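Local structure of dephospho-CoA kinase (Aquifex aeolicus, 2IF2) at residues I35-Y39 and I64-L69; L91-I95 and T120-Y124; I128-A132 and I161-V165; D169-D173 and Q184-V188. The protein probably catalyses the ATP-dependent phosphorylation of the 3'-hydroxyl group of dephospho-CoA, the last step of coenzyme A biosynthesis. All coordinates share one frame; numbering follows the deposited sequence.

Contact 1. Residues I35-Y39 and I64-L69; sequences IHSFY and IDRKKL
Arg-66 reaches back over the ring of Tyr-39 and makes a cation-pi contact there. Its CZ lies 4.7 Å from the centroid of the Tyr-39 ring and 17° off the ring normal, yet the guanidinium is tilted by 41° against the ring and so does not stack flat on it. NH2 does the touching: it sits above one face, offset toward the rim, 3.7 Å from Tyr-39 CD1. A long chain bent at chi2 and chi3 brings the group there, and an arginine suits the place because its flat cation can settle on an aromatic face while staying near solvent.

The same NH2 comes within 3.5 Å of His-36 CE1, with the imidazole set obliquely to the guanidinium. Such closeness to a cation would probably disfavour protonation of the histidine.

Aliphatic groups meet the edge of Tyr-39, not its face. Ile-64 holds CG1 between its backbone N and carbonyl carbon (chi1 64°), and from there the extended branch carries CD1 to 3.6 Å from Tyr-39 CD2. Farther along the rim, Leu-69 CD2 stands 4.1 Å from Tyr-39 CE2. Tyrosine thus serves both chemistries, offering pi electrons to the cation and ring C-H groups to the branched residues.

The contact joins the chain at and just after helix 31-36 to the residues around the start of helix 66-71, away from the predicted ATP site. Helix 44-53 backs Ile-64 and Leu-69 through Val-50 and Phe-53, Ile-64 also touches strand 59-60, and helix 77-91 packs on Tyr-39 through Leu-83.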
loop_
_atom_site.group_PDB
_atom_site.type_symbol
_atom_site.label_atom_id
_atom_site.label_comp_id
_atom_site.label_asym_id
_atom_site.label_seq_id
_atom_site.Cartn_x
_atom_site.Cartn_y
_atom_site.Cartn_z
ATOM N N ILE A 35 -8.198 0.012 -1.186
ATOM C CA ILE A 35 -8.549 -1.058 -2.120
ATOM C C ILE A 35 -9.460 -2.081 -1.443
ATOM O O ILE A 35 -10.568 -2.336 -1.914
ATOM C CB ILE A 35 -7.291 -1.802 -2.685
ATOM C CG1 ILE A 35 -6.277 -0.802 -3.264
ATOM C CG2 ILE A 35 -7.715 -2.755 -3.802
ATOM C CD1 ILE A 35 -6.741 -0.095 -4.526
ATOM N N HIS A 36 -9.003 -2.649 -0.331
ATOM C CA HIS A 36 -9.796 -3.644 0.370
ATOM C C HIS A 36 -11.260 -3.230 0.553
ATOM O O HIS A 36 -12.136 -4.078 0.679
ATOM C CB HIS A 36 -9.186 -3.945 1.737
ATOM C CG HIS A 36 -9.722 -5.208 2.367
ATOM N ND1 HIS A 36 -9.287 -6.447 2.004
ATOM C CD2 HIS A 36 -10.681 -5.377 3.312
ATOM C CE1 HIS A 36 -9.960 -7.367 2.706
ATOM N NE2 HIS A 36 -10.797 -6.744 3.493
ATOM N N SER A 37 -11.531 -1.932 0.569
ATOM C CA SER A 37 -12.897 -1.462 0.750
ATOM C C SER A 37 -13.667 -1.600 -0.544
ATOM O O SER A 37 -14.873 -1.362 -0.593
ATOM C CB SER A 37 -12.917 0.008 1.158
ATOM O OG SER A 37 -12.729 0.846 0.028
ATOM N N PHE A 38 -12.966 -1.966 -1.605
ATOM C CA PHE A 38 -13.605 -2.098 -2.905
ATOM C C PHE A 38 -14.374 -3.406 -3.031
ATOM O O PHE A 38 -15.376 -3.479 -3.750
ATOM C CB PHE A 38 -12.542 -1.991 -3.999
ATOM C CG PHE A 38 -11.853 -0.651 -4.053
ATOM C CD1 PHE A 38 -10.584 -0.535 -4.613
ATOM C CD2 PHE A 38 -12.487 0.500 -3.584
ATOM C CE1 PHE A 38 -9.955 0.705 -4.710
ATOM C CE2 PHE A 38 -11.871 1.749 -3.676
ATOM C CZ PHE A 38 -10.601 1.851 -4.240
ATOM N N TYR A 39 -13.909 -4.421 -2.310
ATOM C CA TYR A 39 -14.520 -5.749 -2.329
ATOM C C TYR A 39 -15.633 -5.959 -1.282
ATOM O O TYR A 39 -16.038 -7.100 -1.011
ATOM C CB TYR A 39 -13.442 -6.814 -2.112
ATOM C CG TYR A 39 -12.207 -6.706 -2.986
ATOM C CD1 TYR A 39 -11.152 -5.865 -2.634
ATOM C CD2 TYR A 39 -12.051 -7.521 -4.109
ATOM C CE1 TYR A 39 -9.962 -5.849 -3.372
ATOM C CE2 TYR A 39 -10.867 -7.514 -4.854
ATOM C CZ TYR A 39 -9.823 -6.682 -4.480
ATOM O OH TYR A 39 -8.628 -6.706 -5.175
ATOM N N ILE A 64 -18.154 -11.505 -1.586
ATOM C CA ILE A 64 -17.279 -12.325 -2.420
ATOM C C ILE A 64 -16.176 -13.020 -1.645
ATOM O O ILE A 64 -15.552 -12.440 -0.761
ATOM C CB ILE A 64 -16.608 -11.510 -3.584
ATOM C CG1 ILE A 64 -15.670 -10.438 -3.039
ATOM C CG2 ILE A 64 -17.678 -10.863 -4.460
ATOM C CD1 ILE A 64 -14.934 -9.697 -4.140
ATOM N N ASP A 65 -15.946 -14.278 -1.992
ATOM C CA ASP A 65 -14.914 -15.072 -1.357
ATOM C C ASP A 65 -13.552 -14.607 -1.837
ATOM O O ASP A 65 -13.163 -14.891 -2.968
ATOM C CB ASP A 65 -15.088 -16.543 -1.714
ATOM C CG ASP A 65 -13.972 -17.393 -1.172
ATOM O OD1 ASP A 65 -13.962 -18.620 -1.416
ATOM O OD2 ASP A 65 -13.096 -16.818 -0.490
ATOM N N ARG A 66 -12.815 -13.912 -0.979
ATOM C CA ARG A 66 -11.495 -13.422 -1.369
ATOM C C ARG A 66 -10.547 -14.560 -1.763
ATOM O O ARG A 66 -9.485 -14.322 -2.342
ATOM C CB ARG A 66 -10.875 -12.583 -0.240
ATOM C CG ARG A 66 -10.646 -11.107 -0.594
ATOM C CD ARG A 66 -9.624 -10.938 -1.719
ATOM N NE ARG A 66 -8.365 -10.325 -1.294
ATOM C CZ ARG A 66 -8.251 -9.092 -0.797
ATOM N NH1 ARG A 66 -7.057 -8.608 -0.436
ATOM N NH2 ARG A 66 -9.333 -8.336 -0.650
ATOM N N LYS A 67 -10.937 -15.793 -1.462
ATOM C CA LYS A 67 -10.116 -16.954 -1.786
ATOM C C LYS A 67 -10.522 -17.555 -3.122
ATOM O O LYS A 67 -9.675 -17.944 -3.925
ATOM C CB LYS A 67 -10.223 -18.010 -0.676
ATOM C CG LYS A 67 -9.065 -17.978 0.343
ATOM C CD LYS A 67 -8.869 -16.591 0.991
ATOM C CE LYS A 67 -7.607 -16.535 1.854
ATOM N NZ LYS A 67 -7.428 -15.207 2.495
ATOM N N LYS A 68 -11.822 -17.629 -3.359
ATOM C CA LYS A 68 -12.311 -18.174 -4.607
ATOM C C LYS A 68 -11.767 -17.299 -5.742
ATOM O O LYS A 68 -11.208 -17.810 -6.710
ATOM C CB LYS A 68 -13.844 -18.188 -4.613
ATOM C CG LYS A 68 -14.481 -19.434 -5.254
ATOM C CD LYS A 68 -14.583 -20.653 -4.303
ATOM C CE LYS A 68 -13.226 -21.299 -3.918
ATOM N NZ LYS A 68 -12.490 -22.036 -5.000
ATOM N N LEU A 69 -11.908 -15.981 -5.617
ATOM C CA LEU A 69 -11.408 -15.071 -6.649
ATOM C C LEU A 69 -9.897 -15.232 -6.847
ATOM O O LEU A 69 -9.444 -15.545 -7.950
ATOM C CB LEU A 69 -11.732 -13.608 -6.290
ATOM C CG LEU A 69 -11.154 -12.472 -7.161
ATOM C CD1 LEU A 69 -11.547 -12.655 -8.617
ATOM C CD2 LEU A 69 -11.655 -11.138 -6.646
#

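Contact 2. Residues L91-I95 and T120-Y124; sequences LYKEI and TYKNY
Tyr-92 and Tyr-124 both place CG anti to their own carbonyl carbon (chi1 -75° and -57°), and with this setting the two rings extend from opposite directions until their phenol oxygens are 3.2 Å apart. The residues belong to two connections of the P-loop kinase fold: 91-95 is the irregular joint between helices 77-91 and 95-101, and 120-124 holds a short 3-10 turn leading into strand 126-130 of the parallel sheet.

Around Tyr-92 OH gather three side chains of the second segment. Thr-120 sends its methyl CG2 to the edge of the Tyr-92 ring, near its plane. Asn-123 crosses Tyr-92 at about a right angle, its amide plane turned 74° from the ring, and its OD1 is 3.3 Å from Tyr-92 OH. A long residue with a polar end suits this place, for the backbones stay far apart and the nearest CA atoms, of Tyr-92 and Asn-123, are 10.7 Å from each other. A phenylalanine here would probably lose most of these approaches, leaving Tyr-124 OH and Asn-123 OD1 without the phenol oxygen beside them.

Tyr-124 is buried and rests on Leu-110 of strand 108-111, and Ile-95 packs on the same strand. At the joint itself, Leu-91 O accepts from two amides, Glu-94 N at 3.0 Å and Ile-95 N at 2.8 Å, while the Ile-95 methyl CD1 lies 3.9 Å from Tyr-124 OH.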
loop_
_atom_site.group_PDB
_atom_site.type_symbol
_atom_site.label_atom_id
_atom_site.label_comp_id
_atom_site.label_asym_id
_atom_site.label_seq_id
_atom_site.Cartn_x
_atom_site.Cartn_y
_atom_site.Cartn_z
ATOM N N LEU A 91 -8.754 3.530 -7.911
ATOM C CA LEU A 91 -7.777 4.230 -7.096
ATOM C C LEU A 91 -7.456 5.560 -7.756
ATOM O O LEU A 91 -7.613 6.615 -7.146
ATOM C CB LEU A 91 -6.502 3.392 -6.961
ATOM C CG LEU A 91 -5.438 3.863 -5.967
ATOM C CD1 LEU A 91 -5.980 3.747 -4.555
ATOM C CD2 LEU A 91 -4.177 3.027 -6.114
ATOM N N TYR A 92 -7.012 5.515 -9.007
ATOM C CA TYR A 92 -6.677 6.748 -9.704
ATOM C C TYR A 92 -7.914 7.533 -10.119
ATOM O O TYR A 92 -7.811 8.565 -10.779
ATOM C CB TYR A 92 -5.789 6.467 -10.924
ATOM C CG TYR A 92 -4.352 6.147 -10.559
ATOM C CD1 TYR A 92 -3.994 4.878 -10.103
ATOM C CD2 TYR A 92 -3.357 7.128 -10.623
ATOM C CE1 TYR A 92 -2.682 4.591 -9.718
ATOM C CE2 TYR A 92 -2.041 6.852 -10.237
ATOM C CZ TYR A 92 -1.712 5.581 -9.787
ATOM O OH TYR A 92 -0.423 5.289 -9.398
ATOM N N LYS A 93 -9.086 7.049 -9.723
ATOM C CA LYS A 93 -10.329 7.729 -10.054
ATOM C C LYS A 93 -10.892 8.330 -8.776
ATOM O O LYS A 93 -11.836 9.120 -8.794
ATOM C CB LYS A 93 -11.320 6.736 -10.670
ATOM C CG LYS A 93 -12.605 7.354 -11.210
ATOM C CD LYS A 93 -13.412 6.337 -12.024
ATOM C CE LYS A 93 -12.661 5.897 -13.287
ATOM N NZ LYS A 93 -13.324 4.761 -14.000
ATOM N N GLU A 94 -10.283 7.949 -7.661
ATOM C CA GLU A 94 -10.690 8.433 -6.351
ATOM C C GLU A 94 -9.608 9.368 -5.814
ATOM O O GLU A 94 -9.891 10.272 -5.033
ATOM C CB GLU A 94 -10.884 7.246 -5.410
ATOM C CG GLU A 94 -12.243 7.210 -4.744
ATOM C CD GLU A 94 -12.314 8.117 -3.539
ATOM O OE1 GLU A 94 -13.420 8.285 -2.977
ATOM O OE2 GLU A 94 -11.257 8.653 -3.151
ATOM N N ILE A 95 -8.370 9.153 -6.246
ATOM C CA ILE A 95 -7.272 9.987 -5.800
ATOM C C ILE A 95 -7.471 11.417 -6.250
ATOM O O ILE A 95 -7.269 12.346 -5.475
ATOM C CB ILE A 95 -5.929 9.474 -6.328
ATOM C CG1 ILE A 95 -5.576 8.167 -5.631
ATOM C CG2 ILE A 95 -4.843 10.503 -6.089
ATOM C CD1 ILE A 95 -4.271 7.574 -6.064
ATOM N N THR A 120 5.021 1.251 -10.114
ATOM C CA THR A 120 4.112 2.397 -10.056
ATOM C C THR A 120 4.823 3.622 -9.496
ATOM O O THR A 120 4.337 4.743 -9.633
ATOM C CB THR A 120 2.877 2.104 -9.157
ATOM O OG1 THR A 120 2.293 0.845 -9.525
ATOM C CG2 THR A 120 1.821 3.193 -9.323
ATOM N N TYR A 121 5.976 3.408 -8.869
ATOM C CA TYR A 121 6.731 4.510 -8.278
ATOM C C TYR A 121 7.049 5.606 -9.298
ATOM O O TYR A 121 7.312 6.756 -8.933
ATOM C CB TYR A 121 8.027 3.994 -7.646
ATOM C CG TYR A 121 8.996 3.385 -8.627
ATOM C CD1 TYR A 121 8.656 2.246 -9.355
ATOM C CD2 TYR A 121 10.262 3.942 -8.823
ATOM C CE1 TYR A 121 9.549 1.673 -10.254
ATOM C CE2 TYR A 121 11.166 3.376 -9.719
ATOM C CZ TYR A 121 10.803 2.240 -10.433
ATOM O OH TYR A 121 11.689 1.670 -11.322
ATOM N N LYS A 122 7.016 5.241 -10.575
ATOM C CA LYS A 122 7.292 6.184 -11.651
ATOM C C LYS A 122 6.142 7.175 -11.823
ATOM O O LYS A 122 6.272 8.185 -12.516
ATOM C CB LYS A 122 7.532 5.411 -12.954
ATOM C CG LYS A 122 8.831 4.612 -12.973
ATOM C CD LYS A 122 10.040 5.542 -13.056
ATOM C CE LYS A 122 11.362 4.799 -12.889
ATOM N NZ LYS A 122 11.541 3.654 -13.829
ATOM N N ASN A 123 5.021 6.875 -11.176
ATOM C CA ASN A 123 3.826 7.713 -11.244
ATOM C C ASN A 123 3.866 8.839 -10.202
ATOM O O ASN A 123 3.007 9.730 -10.196
ATOM C CB ASN A 123 2.569 6.849 -11.034
ATOM C CG ASN A 123 2.453 5.704 -12.049
ATOM O OD1 ASN A 123 1.530 4.889 -11.981
ATOM N ND2 ASN A 123 3.388 5.647 -12.993
ATOM N N TYR A 124 4.873 8.792 -9.330
ATOM C CA TYR A 124 5.054 9.787 -8.266
ATOM C C TYR A 124 6.473 10.365 -8.253
ATOM O O TYR A 124 7.458 9.638 -8.417
ATOM C CB TYR A 124 4.760 9.153 -6.900
ATOM C CG TYR A 124 3.371 8.556 -6.788
ATOM C CD1 TYR A 124 2.237 9.357 -6.925
ATOM C CD2 TYR A 124 3.189 7.188 -6.574
ATOM C CE1 TYR A 124 0.961 8.814 -6.859
ATOM C CE2 TYR A 124 1.911 6.634 -6.507
ATOM C CZ TYR A 124 0.807 7.456 -6.653
ATOM O OH TYR A 124 -0.455 6.926 -6.623
#

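Contact 3. Residues I128-A132 and I161-V165; sequences IVVYA and IEEKV
Strand 126-130 of the parallel central sheet meets the short helix 161-164 where Val-129 sets its two methyls against Lys-164 and Val-165. Its CG2, anti to the backbone N, lies 3.8 Å from Lys-164 CG, so that the lysine contributes its aliphatic stem to the buried interface. CG1 lies instead against the backbone of Val-165, 4.0 Å from its CA. A beta-branched residue fits here, as each of its branches serves a different neighbour.

Ile-161 spreads in the same way, but along the end of the strand and the loop after it. With CG1 anti to its backbone N (chi1 -173°), it turns CD1 to 3.9 Å from Val-130 O and CG1 to 4.1 Å from Tyr-131 CD1, while CG2 lies 4.0 Å from Ala-132 O.

In this P-loop kinase fold the two faces of strand 126-130 meet different neighbours. The CB of Val-130 points away from helix 161-164, and its side chain lies close to that of Lys-14, predicted to bind ATP. Lys-164, on the helix side, ends in a hydrogen bond from NZ to the carbonyl oxygen of Gly-8, at the end of strand 3-8. An alanine in place of Val-129 would probably open a gap beneath the lysine stem and the backbone of Val-165, leaving that stem more freedom to move.

Farther out, the Glu-162 carboxylate approaches the edge of the Tyr-131 ring near its plane, itself turned 79° from it. Its OE1 remains 4.2 Å from Tyr-131 OH, and Glu-162 is exposed.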
loop_
_atom_site.group_PDB
_atom_site.type_symbol
_atom_site.label_atom_id
_atom_site.label_comp_id
_atom_site.label_asym_id
_atom_site.label_seq_id
_atom_site.Cartn_x
_atom_site.Cartn_y
_atom_site.Cartn_z
ATOM N N ILE A 128 9.616 7.032 -1.017
ATOM C CA ILE A 128 10.106 6.877 0.331
ATOM C C ILE A 128 9.933 5.434 0.724
ATOM O O ILE A 128 8.853 4.871 0.566
ATOM C CB ILE A 128 9.312 7.752 1.296
ATOM C CG1 ILE A 128 9.261 9.177 0.750
ATOM C CG2 ILE A 128 9.938 7.706 2.683
ATOM C CD1 ILE A 128 8.511 10.154 1.620
ATOM N N VAL A 129 11.001 4.835 1.229
ATOM C CA VAL A 129 10.948 3.447 1.639
ATOM C C VAL A 129 11.438 3.291 3.069
ATOM O O VAL A 129 12.405 3.934 3.480
ATOM C CB VAL A 129 11.794 2.573 0.704
ATOM C CG1 VAL A 129 13.213 3.102 0.654
ATOM C CG2 VAL A 129 11.763 1.127 1.172
ATOM N N VAL A 130 10.751 2.437 3.820
ATOM C CA VAL A 130 11.074 2.178 5.216
ATOM C C VAL A 130 11.784 0.831 5.360
ATOM O O VAL A 130 11.196 -0.219 5.117
ATOM C CB VAL A 130 9.777 2.218 6.078
ATOM C CG1 VAL A 130 8.713 1.341 5.453
ATOM C CG2 VAL A 130 10.064 1.779 7.498
ATOM N N TYR A 131 13.055 0.874 5.743
ATOM C CA TYR A 131 13.852 -0.335 5.908
ATOM C C TYR A 131 13.635 -0.988 7.260
ATOM O O TYR A 131 13.372 -0.315 8.253
ATOM C CB TYR A 131 15.342 -0.023 5.747
ATOM C CG TYR A 131 16.264 -1.165 6.138
ATOM C CD1 TYR A 131 16.390 -2.304 5.332
ATOM C CD2 TYR A 131 17.005 -1.111 7.321
ATOM C CE1 TYR A 131 17.239 -3.361 5.699
ATOM C CE2 TYR A 131 17.850 -2.160 7.699
ATOM C CZ TYR A 131 17.965 -3.280 6.887
ATOM O OH TYR A 131 18.809 -4.305 7.265
ATOM N N ALA A 132 13.767 -2.309 7.284
ATOM C CA ALA A 132 13.601 -3.091 8.503
ATOM C C ALA A 132 13.910 -4.559 8.218
ATOM O O ALA A 132 13.263 -5.186 7.374
ATOM C CB ALA A 132 12.176 -2.946 9.024
ATOM N N ILE A 161 13.739 -6.552 0.752
ATOM C CA ILE A 161 13.744 -5.185 1.265
ATOM C C ILE A 161 15.132 -4.555 1.134
ATOM O O ILE A 161 15.265 -3.350 0.895
ATOM C CB ILE A 161 13.311 -5.144 2.756
ATOM C CG1 ILE A 161 13.161 -3.693 3.216
ATOM C CG2 ILE A 161 14.326 -5.876 3.625
ATOM C CD1 ILE A 161 12.064 -2.928 2.495
ATOM N N GLU A 162 16.162 -5.384 1.277
ATOM C CA GLU A 162 17.536 -4.921 1.185
ATOM C C GLU A 162 17.868 -4.469 -0.238
ATOM O O GLU A 162 18.910 -3.858 -0.480
ATOM C CB GLU A 162 18.479 -6.036 1.632
ATOM C CG GLU A 162 17.985 -6.791 2.864
ATOM C CD GLU A 162 19.066 -6.989 3.909
ATOM O OE1 GLU A 162 18.825 -7.738 4.880
ATOM O OE2 GLU A 162 20.154 -6.393 3.761
ATOM N N GLU A 163 16.973 -4.770 -1.175
ATOM C CA GLU A 163 17.158 -4.373 -2.568
ATOM C C GLU A 163 16.208 -3.204 -2.850
ATOM O O GLU A 163 16.568 -2.260 -3.558
ATOM C CB GLU A 163 16.846 -5.550 -3.511
ATOM C CG GLU A 163 17.916 -5.847 -4.597
ATOM C CD GLU A 163 17.894 -4.883 -5.789
ATOM O OE1 GLU A 163 16.848 -4.781 -6.468
ATOM O OE2 GLU A 163 18.932 -4.240 -6.058
ATOM N N LYS A 164 15.003 -3.267 -2.283
ATOM C CA LYS A 164 14.008 -2.215 -2.471
ATOM C C LYS A 164 14.549 -0.866 -2.033
ATOM O O LYS A 164 14.267 0.154 -2.657
ATOM C CB LYS A 164 12.731 -2.531 -1.686
ATOM C CG LYS A 164 11.698 -1.403 -1.714
ATOM C CD LYS A 164 10.364 -1.802 -1.084
ATOM C CE LYS A 164 9.572 -2.743 -1.976
ATOM N NZ LYS A 164 8.231 -3.046 -1.405
ATOM N N VAL A 165 15.322 -0.866 -0.953
ATOM C CA VAL A 165 15.910 0.363 -0.426
ATOM C C VAL A 165 16.614 1.153 -1.522
ATOM O O VAL A 165 16.663 2.384 -1.484
ATOM C CB VAL A 165 16.935 0.062 0.681
ATOM C CG1 VAL A 165 18.046 -0.815 0.136
ATOM C CG2 VAL A 165 17.505 1.358 1.222
#

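Contact 4. Residues D169-D173 and Q184-V188; sequences DYVID and QVKKV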
loop_
_atom_site.group_PDB
_atom_site.type_symbol
_atom_site.label_atom_id
_atom_site.label_comp_id
_atom_site.label_asym_id
_atom_site.label_seq_id
_atom_site.Cartn_x
_atom_site.Cartn_y
_atom_site.Cartn_z
ATOM N N ASP A 169 14.622 7.674 -2.875
ATOM C CA ASP A 169 15.555 8.742 -2.563
ATOM C C ASP A 169 15.489 9.101 -1.078
ATOM O O ASP A 169 16.145 10.035 -0.624
ATOM C CB ASP A 169 15.274 9.977 -3.442
ATOM C CG ASP A 169 13.785 10.235 -3.661
ATOM O OD1 ASP A 169 13.133 9.489 -4.422
ATOM O OD2 ASP A 169 13.267 11.197 -3.067
ATOM N N TYR A 170 14.696 8.348 -0.324
ATOM C CA TYR A 170 14.579 8.570 1.111
ATOM C C TYR A 170 14.338 7.250 1.828
ATOM O O TYR A 170 13.406 6.511 1.499
ATOM C CB TYR A 170 13.435 9.523 1.412
ATOM C CG TYR A 170 13.629 10.910 0.865
ATOM C CD1 TYR A 170 12.699 11.462 -0.002
ATOM C CD2 TYR A 170 14.710 11.691 1.250
ATOM C CE1 TYR A 170 12.826 12.754 -0.471
ATOM C CE2 TYR A 170 14.849 12.995 0.780
ATOM C CZ TYR A 170 13.896 13.517 -0.081
ATOM O OH TYR A 170 13.984 14.798 -0.560
ATOM N N VAL A 171 15.177 6.951 2.809
ATOM C CA VAL A 171 15.027 5.710 3.545
ATOM C C VAL A 171 15.018 5.935 5.044
ATOM O O VAL A 171 16.062 6.153 5.657
ATOM C CB VAL A 171 16.152 4.730 3.208
ATOM C CG1 VAL A 171 15.897 3.397 3.897
ATOM C CG2 VAL A 171 16.250 4.556 1.700
ATOM N N ILE A 172 13.834 5.881 5.638
ATOM C CA ILE A 172 13.727 6.078 7.074
ATOM C C ILE A 172 13.813 4.762 7.830
ATOM O O ILE A 172 12.795 4.201 8.232
ATOM C CB ILE A 172 12.412 6.805 7.466
ATOM C CG1 ILE A 172 11.234 6.238 6.694
ATOM C CG2 ILE A 172 12.527 8.283 7.180
ATOM C CD1 ILE A 172 9.997 7.084 6.818
ATOM N N ASP A 173 15.032 4.270 8.026
ATOM C CA ASP A 173 15.240 3.022 8.749
ATOM C C ASP A 173 14.388 2.932 10.016
ATOM O O ASP A 173 14.457 3.802 10.884
ATOM C CB ASP A 173 16.714 2.878 9.121
ATOM C CG ASP A 173 16.929 1.920 10.269
ATOM O OD1 ASP A 173 16.373 0.805 10.227
ATOM O OD2 ASP A 173 17.648 2.285 11.219
ATOM N N GLN A 184 13.796 11.025 11.827
ATOM C CA GLN A 184 14.127 10.895 10.401
ATOM C C GLN A 184 13.023 11.417 9.491
ATOM O O GLN A 184 13.278 12.215 8.588
ATOM C CB GLN A 184 14.405 9.432 10.048
ATOM C CG GLN A 184 15.869 9.045 10.087
ATOM C CD GLN A 184 16.098 7.683 10.712
ATOM O OE1 GLN A 184 15.524 6.685 10.279
ATOM N NE2 GLN A 184 16.938 7.639 11.752
ATOM N N VAL A 185 11.800 10.948 9.712
ATOM C CA VAL A 185 10.684 11.406 8.903
ATOM C C VAL A 185 10.648 12.930 8.980
ATOM O O VAL A 185 10.484 13.608 7.965
ATOM C CB VAL A 185 9.332 10.825 9.402
ATOM C CG1 VAL A 185 9.382 9.307 9.395
ATOM C CG2 VAL A 185 9.030 11.328 10.794
ATOM N N LYS A 186 10.828 13.470 10.180
ATOM C CA LYS A 186 10.810 14.917 10.347
ATOM C C LYS A 186 11.790 15.594 9.405
ATOM O O LYS A 186 11.469 16.613 8.796
ATOM C CB LYS A 186 11.137 15.297 11.789
ATOM C CG LYS A 186 9.938 15.256 12.702
ATOM C CD LYS A 186 10.221 15.943 14.014
ATOM C CE LYS A 186 11.217 15.159 14.837
ATOM N NZ LYS A 186 11.390 15.719 16.206
ATOM N N LYS A 187 12.986 15.023 9.306
ATOM C CA LYS A 187 14.014 15.552 8.427
ATOM C C LYS A 187 13.459 15.497 7.009
ATOM O O LYS A 187 13.478 16.489 6.285
ATOM C CB LYS A 187 15.279 14.703 8.519
ATOM C CG LYS A 187 16.427 15.200 7.665
ATOM C CD LYS A 187 17.497 14.125 7.461
ATOM C CE LYS A 187 18.551 14.586 6.453
ATOM N NZ LYS A 187 19.594 13.561 6.197
ATOM N N VAL A 188 12.943 14.340 6.614
ATOM C CA VAL A 188 12.399 14.221 5.275
ATOM C C VAL A 188 11.273 15.212 5.013
ATOM O O VAL A 188 11.277 15.895 4.000
ATOM C CB VAL A 188 11.912 12.792 5.002
ATOM C CG1 VAL A 188 11.209 12.726 3.643
ATOM C CG2 VAL A 188 13.100 11.846 5.016
#
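One face of the Tyr-170 ring carries Val-188, whose CG1 points at it in a CH-pi contact, 4.2 Å from the ring centroid and 13° off the normal. The methyl is displaced toward the rim on the CG-CD1 side, while the other branch, CG2, lies 4.1 Å from Tyr-170 CD2. Valine suits this seat, since one methyl can settle over the face while the other passes beside the ring near CD2.

Ile-172, the next residue directed at the helix, works without a flat group. Its CG2 rests 3.6 Å from Gln-184 CB, and CD1 reaches Val-185 CG1 at 3.5 Å.

Here helix 178-190 packs on strand 170-171, the outermost strand on this side of the parallel sheet in the P-loop kinase fold. The alternation of the strand sends Tyr-170 and Ile-172 to this helix and Val-171 to the other face, where it touches Val-165. Helix 14-23, which follows the P-loop, shares the same layer: its Val-17 touches Ile-172 and Val-185.

Beyond the strand the chain bends in an inverse gamma turn centred on Ile-172, with a weak bond of 3.2 Å from Asp-173 N to Val-171 O. The carboxylate of Asp-173 is hydrogen-bonded through OD1 to Ser-175 OG.

How the contacts relate
Contacts 3 and 4 sandwich one edge of the central sheet. Helix 161-164 lies on one face and helix 178-190 on the other, while the neighbouring strands 126-130 and 170-171 are probably joined by backbone hydrogen bonds between Val-129 and both Tyr-170 and Ile-172. Their chemistry is largely aliphatic. Contacts 2 and 3 are buried, contacts 1 and 4 only partly so. Contact 2 is nearer the middle of the chain but gathers hydroxyl and amide oxygens where two connections meet. Contact 1, among peripheral helices, alone relies on a cation over a ring. It touches contact 2 through Ile-35 and Leu-91, whereas contacts 1 and 4 lie on opposite sides of the chain's centre, their own centres 34 Å apart.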